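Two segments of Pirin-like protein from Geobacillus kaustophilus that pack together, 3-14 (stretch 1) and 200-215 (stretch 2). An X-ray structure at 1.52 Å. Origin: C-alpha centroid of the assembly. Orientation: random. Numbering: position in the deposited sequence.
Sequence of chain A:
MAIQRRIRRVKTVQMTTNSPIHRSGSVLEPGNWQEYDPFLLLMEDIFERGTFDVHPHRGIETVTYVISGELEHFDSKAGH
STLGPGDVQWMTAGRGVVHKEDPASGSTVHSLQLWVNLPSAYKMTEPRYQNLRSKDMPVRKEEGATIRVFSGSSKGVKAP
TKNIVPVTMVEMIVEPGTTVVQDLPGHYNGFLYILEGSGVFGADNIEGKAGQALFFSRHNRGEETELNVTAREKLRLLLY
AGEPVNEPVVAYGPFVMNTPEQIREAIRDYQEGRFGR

Stretch 1 3-14: IQRRIRRVKTVQ
Stretch 2, residues 200-215: VFGADNIEGKAGQALF

Strand 7-12 of stretch 1 runs antiparallel to strand 212-215 of stretch 2, at 164° and 4.6 Å between axes; together the stretches bury 925 Å².

Stretch 2 enters as a strand at Val200 and Phe201. Phe201 (chi1 m, chi2 -91°) offers its CB to Ile7 CG1 at 3.8 Å, while a water accepts from Ile7 N and Asp204 N and donates to Phe201 O. A type I turn, Gly202 to Asn205, follows. Gly202 adopts phi/psi 78/-174, which favours glycine, and a CB here would sit a tight 3.1 Å from Arg5 O. Ala203 N donates to Arg5 O (2.9 Å), and its small methyl fits 3.9 Å from Gln4 CB. Asp204 (m) brings OD2 to 3.5 Å from Arg6 CG and accepts from a second water, which also donates to Ile7 O.

Ile206 (m, m) points toward stretch 1, its CB 4.0 Å from Ile7 CB and its CG2 3.8 Å from Val10 CG2; branched side chains suit this apolar patch. After strand 206-209, a type II turn spans Lys209 to Gln212. Gly211, at 92/6, takes a conformation that calls for glycine, and its O accepts from Val13 N at 3.0 Å.

Gln212 (m, t) pairs with Thr12 (m), CA atoms 4.5 Å apart; its NE2 donates to Thr12 OG1 (3.0 Å), while its OE1 accepts from Lys209 N (2.9 Å), tying the turn to the contact. Ala213 and Lys11 exchange two N-to-O hydrogen bonds, each 2.8 Å. Leu214 (m, p) shares the Gln212 face, with CD1 4.2 Å from Val10 CG1 and CB 3.9 Å from Ile7 CG2. Phe215 (m, -93°), on the Ala213 face, loses 149 Å² to stretch 1. Its ring carries the flat guanidinium of Arg9 (t, t, p), CZ 4.1 Å from the ring centroid, a cation-pi stack; Phe215 O accepts from Arg8 N at 2.8 Å.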

# COMPACT_ATOMS: atom_id res chain seq x y z
N ILE A 3 -20.58 -10.84 2.97
CA ILE A 3 -19.92 -11.15 4.22
C ILE A 3 -19.10 -9.93 4.63
O ILE A 3 -18.28 -9.44 3.86
CB ILE A 3 -19.05 -12.41 4.06
CG1 ILE A 3 -19.95 -13.64 3.83
CG2 ILE A 3 -18.13 -12.60 5.27
CD1 ILE A 3 -19.24 -14.84 3.23
N GLN A 4 -19.34 -9.44 5.85
CA GLN A 4 -18.67 -8.25 6.37
C GLN A 4 -17.37 -8.60 7.07
O GLN A 4 -17.35 -9.36 8.05
CB GLN A 4 -19.58 -7.50 7.35
CG GLN A 4 -20.84 -6.95 6.72
CD GLN A 4 -20.56 -6.00 5.57
OE1 GLN A 4 -19.81 -5.03 5.73
NE2 GLN A 4 -21.13 -6.28 4.41
N ARG A 5 -16.27 -8.03 6.58
CA ARG A 5 -14.99 -8.19 7.27
C ARG A 5 -14.95 -7.44 8.60
O ARG A 5 -15.61 -6.40 8.75
CB ARG A 5 -13.85 -7.75 6.36
CG ARG A 5 -13.69 -8.65 5.14
CD ARG A 5 -12.23 -8.93 4.84
NE ARG A 5 -12.04 -9.58 3.55
CZ ARG A 5 -10.89 -10.16 3.17
NH1 ARG A 5 -9.84 -10.18 3.98
NH2 ARG A 5 -10.78 -10.71 1.97
N ARG A 6 -14.15 -7.97 9.51
CA ARG A 6 -13.90 -7.40 10.83
C ARG A 6 -12.46 -6.90 10.86
O ARG A 6 -11.62 -7.33 10.04
CB ARG A 6 -14.09 -8.47 11.92
CG ARG A 6 -15.53 -8.85 12.20
CD ARG A 6 -15.61 -10.15 12.98
NE ARG A 6 -15.41 -11.31 12.12
CZ ARG A 6 -14.30 -12.05 12.07
NH1 ARG A 6 -13.27 -11.77 12.86
NH2 ARG A 6 -14.23 -13.08 11.23
N ILE A 7 -12.16 -6.01 11.79
CA ILE A 7 -10.80 -5.62 12.09
C ILE A 7 -10.25 -6.55 13.17
O ILE A 7 -10.73 -6.55 14.32
CB ILE A 7 -10.70 -4.13 12.53
CG1 ILE A 7 -11.25 -3.20 11.43
CG2 ILE A 7 -9.24 -3.79 12.91
CD1 ILE A 7 -10.69 -3.46 10.02
N ARG A 8 -9.27 -7.36 12.80
CA ARG A 8 -8.75 -8.38 13.71
C ARG A 8 -7.61 -7.86 14.60
O ARG A 8 -7.29 -8.48 15.62
CB ARG A 8 -8.32 -9.63 12.96
CG ARG A 8 -7.19 -9.41 11.97
CD ARG A 8 -6.74 -10.70 11.29
NE ARG A 8 -5.64 -10.40 10.40
CZ ARG A 8 -4.36 -10.37 10.76
NH1 ARG A 8 -4.02 -10.68 12.01
NH2 ARG A 8 -3.42 -10.05 9.89
N ARG A 9 -7.01 -6.74 14.21
CA ARG A 9 -5.92 -6.16 14.98
C ARG A 9 -5.70 -4.71 14.60
O ARG A 9 -5.84 -4.35 13.43
CB ARG A 9 -4.63 -6.96 14.75
CG ARG A 9 -3.44 -6.47 15.54
CD ARG A 9 -2.36 -7.52 15.67
NE ARG A 9 -1.79 -7.90 14.38
CZ ARG A 9 -0.84 -7.22 13.73
NH1 ARG A 9 -0.34 -6.09 14.22
NH2 ARG A 9 -0.38 -7.69 12.58
N VAL A 10 -5.35 -3.88 15.58
CA VAL A 10 -5.06 -2.46 15.35
C VAL A 10 -3.64 -2.15 15.79
O VAL A 10 -3.33 -2.19 16.99
CB VAL A 10 -6.04 -1.53 16.11
CG1 VAL A 10 -5.70 -0.06 15.86
CG2 VAL A 10 -7.49 -1.85 15.76
N LYS A 11 -2.76 -1.84 14.83
CA LYS A 11 -1.36 -1.52 15.12
C LYS A 11 -1.12 -0.01 15.09
O LYS A 11 -1.50 0.66 14.13
CB LYS A 11 -0.44 -2.22 14.11
CG LYS A 11 0.99 -1.69 14.04
CD LYS A 11 1.85 -2.16 15.19
CE LYS A 11 3.29 -1.71 15.01
NZ LYS A 11 4.14 -2.02 16.22
N THR A 12 -0.45 0.51 16.12
CA THR A 12 -0.09 1.91 16.16
C THR A 12 1.39 2.01 15.82
O THR A 12 2.23 1.45 16.54
CB THR A 12 -0.37 2.52 17.56
OG1 THR A 12 -1.75 2.34 17.87
CG2 THR A 12 -0.03 4.00 17.57
N VAL A 13 1.71 2.70 14.73
CA VAL A 13 3.10 2.80 14.28
C VAL A 13 3.91 3.61 15.28
O VAL A 13 3.48 4.68 15.71
CB VAL A 13 3.18 3.40 12.84
CG1 VAL A 13 4.63 3.63 12.41
CG2 VAL A 13 2.49 2.46 11.87
N GLN A 14 5.07 3.07 15.67
CA GLN A 14 6.02 3.74 16.56
C GLN A 14 7.25 4.11 15.75
O GLN A 14 8.03 3.23 15.37
CB GLN A 14 6.43 2.83 17.73
CG GLN A 14 5.29 2.24 18.56
CD GLN A 14 5.77 1.37 19.72
OE1 GLN A 14 6.46 1.84 20.63
NE2 GLN A 14 5.38 0.10 19.69
N VAL A 200 -14.59 4.72 11.93
CA VAL A 200 -14.88 3.38 12.45
C VAL A 200 -14.93 2.40 11.26
O VAL A 200 -15.29 2.79 10.13
CB VAL A 200 -16.18 3.33 13.30
CG1 VAL A 200 -16.01 4.12 14.57
CG2 VAL A 200 -17.37 3.83 12.51
N PHE A 201 -14.58 1.15 11.53
CA PHE A 201 -14.22 0.22 10.47
C PHE A 201 -14.75 -1.17 10.71
O PHE A 201 -14.70 -1.67 11.83
CB PHE A 201 -12.69 0.13 10.36
CG PHE A 201 -12.04 1.43 9.98
CD1 PHE A 201 -11.82 1.74 8.64
CD2 PHE A 201 -11.67 2.34 10.96
CE1 PHE A 201 -11.22 2.94 8.30
CE2 PHE A 201 -11.09 3.55 10.61
CZ PHE A 201 -10.86 3.85 9.28
N GLY A 202 -15.23 -1.80 9.65
CA GLY A 202 -15.60 -3.21 9.69
C GLY A 202 -16.92 -3.48 10.36
O GLY A 202 -17.65 -2.56 10.74
N ALA A 203 -17.23 -4.77 10.52
CA ALA A 203 -18.51 -5.21 11.06
C ALA A 203 -18.81 -4.69 12.46
O ALA A 203 -19.97 -4.45 12.80
CB ALA A 203 -18.59 -6.72 11.03
N ASP A 204 -17.76 -4.51 13.26
CA ASP A 204 -17.90 -4.13 14.67
C ASP A 204 -17.60 -2.66 14.92
O ASP A 204 -17.51 -2.24 16.08
CB ASP A 204 -17.00 -5.01 15.54
CG ASP A 204 -17.32 -6.48 15.43
OD1 ASP A 204 -18.51 -6.85 15.60
OD2 ASP A 204 -16.39 -7.28 15.18
N ASN A 205 -17.42 -1.88 13.86
CA ASN A 205 -17.17 -0.44 13.98
C ASN A 205 -15.99 -0.12 14.90
O ASN A 205 -16.08 0.71 15.82
CB ASN A 205 -18.44 0.31 14.42
CG ASN A 205 -19.57 0.17 13.42
OD1 ASN A 205 -19.39 0.44 12.24
ND2 ASN A 205 -20.74 -0.23 13.90
N ILE A 206 -14.87 -0.79 14.64
CA ILE A 206 -13.64 -0.59 15.39
C ILE A 206 -13.02 0.76 15.03
O ILE A 206 -12.95 1.12 13.85
CB ILE A 206 -12.64 -1.75 15.10
CG1 ILE A 206 -13.19 -3.09 15.59
CG2 ILE A 206 -11.25 -1.48 15.67
CD1 ILE A 206 -13.54 -3.16 17.10
N GLU A 207 -12.59 1.50 16.04
CA GLU A 207 -12.03 2.83 15.82
C GLU A 207 -10.65 2.72 15.23
O GLU A 207 -9.87 1.84 15.58
CB GLU A 207 -11.95 3.62 17.13
CG GLU A 207 -13.31 4.05 17.68
CD GLU A 207 -13.22 4.48 19.13
OE1 GLU A 207 -12.10 4.66 19.65
OE2 GLU A 207 -14.29 4.65 19.75
N GLY A 208 -10.35 3.65 14.32
CA GLY A 208 -9.01 3.80 13.80
C GLY A 208 -8.69 5.27 13.57
O GLY A 208 -9.57 6.05 13.18
N LYS A 209 -7.44 5.63 13.79
CA LYS A 209 -6.99 7.02 13.55
C LYS A 209 -5.65 7.06 12.85
O LYS A 209 -4.97 6.04 12.72
CB LYS A 209 -6.94 7.84 14.85
CG LYS A 209 -6.09 7.21 15.90
CD LYS A 209 -6.17 7.99 17.22
N ALA A 210 -5.26 8.26 12.39
CA ALA A 210 -4.01 8.45 11.69
C ALA A 210 -2.83 7.82 12.42
O ALA A 210 -2.68 7.96 13.65
CB ALA A 210 -3.75 9.93 11.43
N GLY A 211 -2.02 7.11 11.65
CA GLY A 211 -0.83 6.45 12.18
C GLY A 211 -1.08 5.02 12.62
O GLY A 211 -0.19 4.37 13.17
N GLN A 212 -2.28 4.52 12.35
CA GLN A 212 -2.63 3.13 12.67
C GLN A 212 -2.86 2.29 11.44
O GLN A 212 -3.39 2.78 10.43
CB GLN A 212 -3.87 3.07 13.56
CG GLN A 212 -3.70 3.84 14.87
CD GLN A 212 -4.82 3.57 15.83
OE1 GLN A 212 -5.99 3.73 15.49
NE2 GLN A 212 -4.47 3.15 17.05
N ALA A 213 -2.44 1.03 11.54
CA ALA A 213 -2.78 0.00 10.55
C ALA A 213 -3.84 -0.92 11.13
O ALA A 213 -3.70 -1.39 12.27
CB ALA A 213 -1.55 -0.79 10.16
N LEU A 214 -4.89 -1.17 10.35
CA LEU A 214 -6.02 -2.01 10.78
C LEU A 214 -6.06 -3.22 9.88
O LEU A 214 -6.18 -3.07 8.67
CB LEU A 214 -7.34 -1.23 10.72
CG LEU A 214 -7.63 -0.29 11.89
CD1 LEU A 214 -6.69 0.91 11.93
CD2 LEU A 214 -9.06 0.21 11.79
N PHE A 215 -5.92 -4.40 10.48
CA PHE A 215 -5.81 -5.65 9.72
C PHE A 215 -7.15 -6.34 9.62
O PHE A 215 -7.92 -6.32 10.58
CB PHE A 215 -4.78 -6.57 10.37
CG PHE A 215 -3.40 -6.01 10.34
CD1 PHE A 215 -2.53 -6.33 9.29
CD2 PHE A 215 -2.97 -5.11 11.32
CE1 PHE A 215 -1.25 -5.78 9.25
CE2 PHE A 215 -1.71 -4.56 11.27
CZ PHE A 215 -0.84 -4.90 10.25
O HOH W 1 -14.72 -4.48 12.68
O HOH W 2 -13.89 -6.29 14.55
O HOH W 3 1.32 6.18 15.06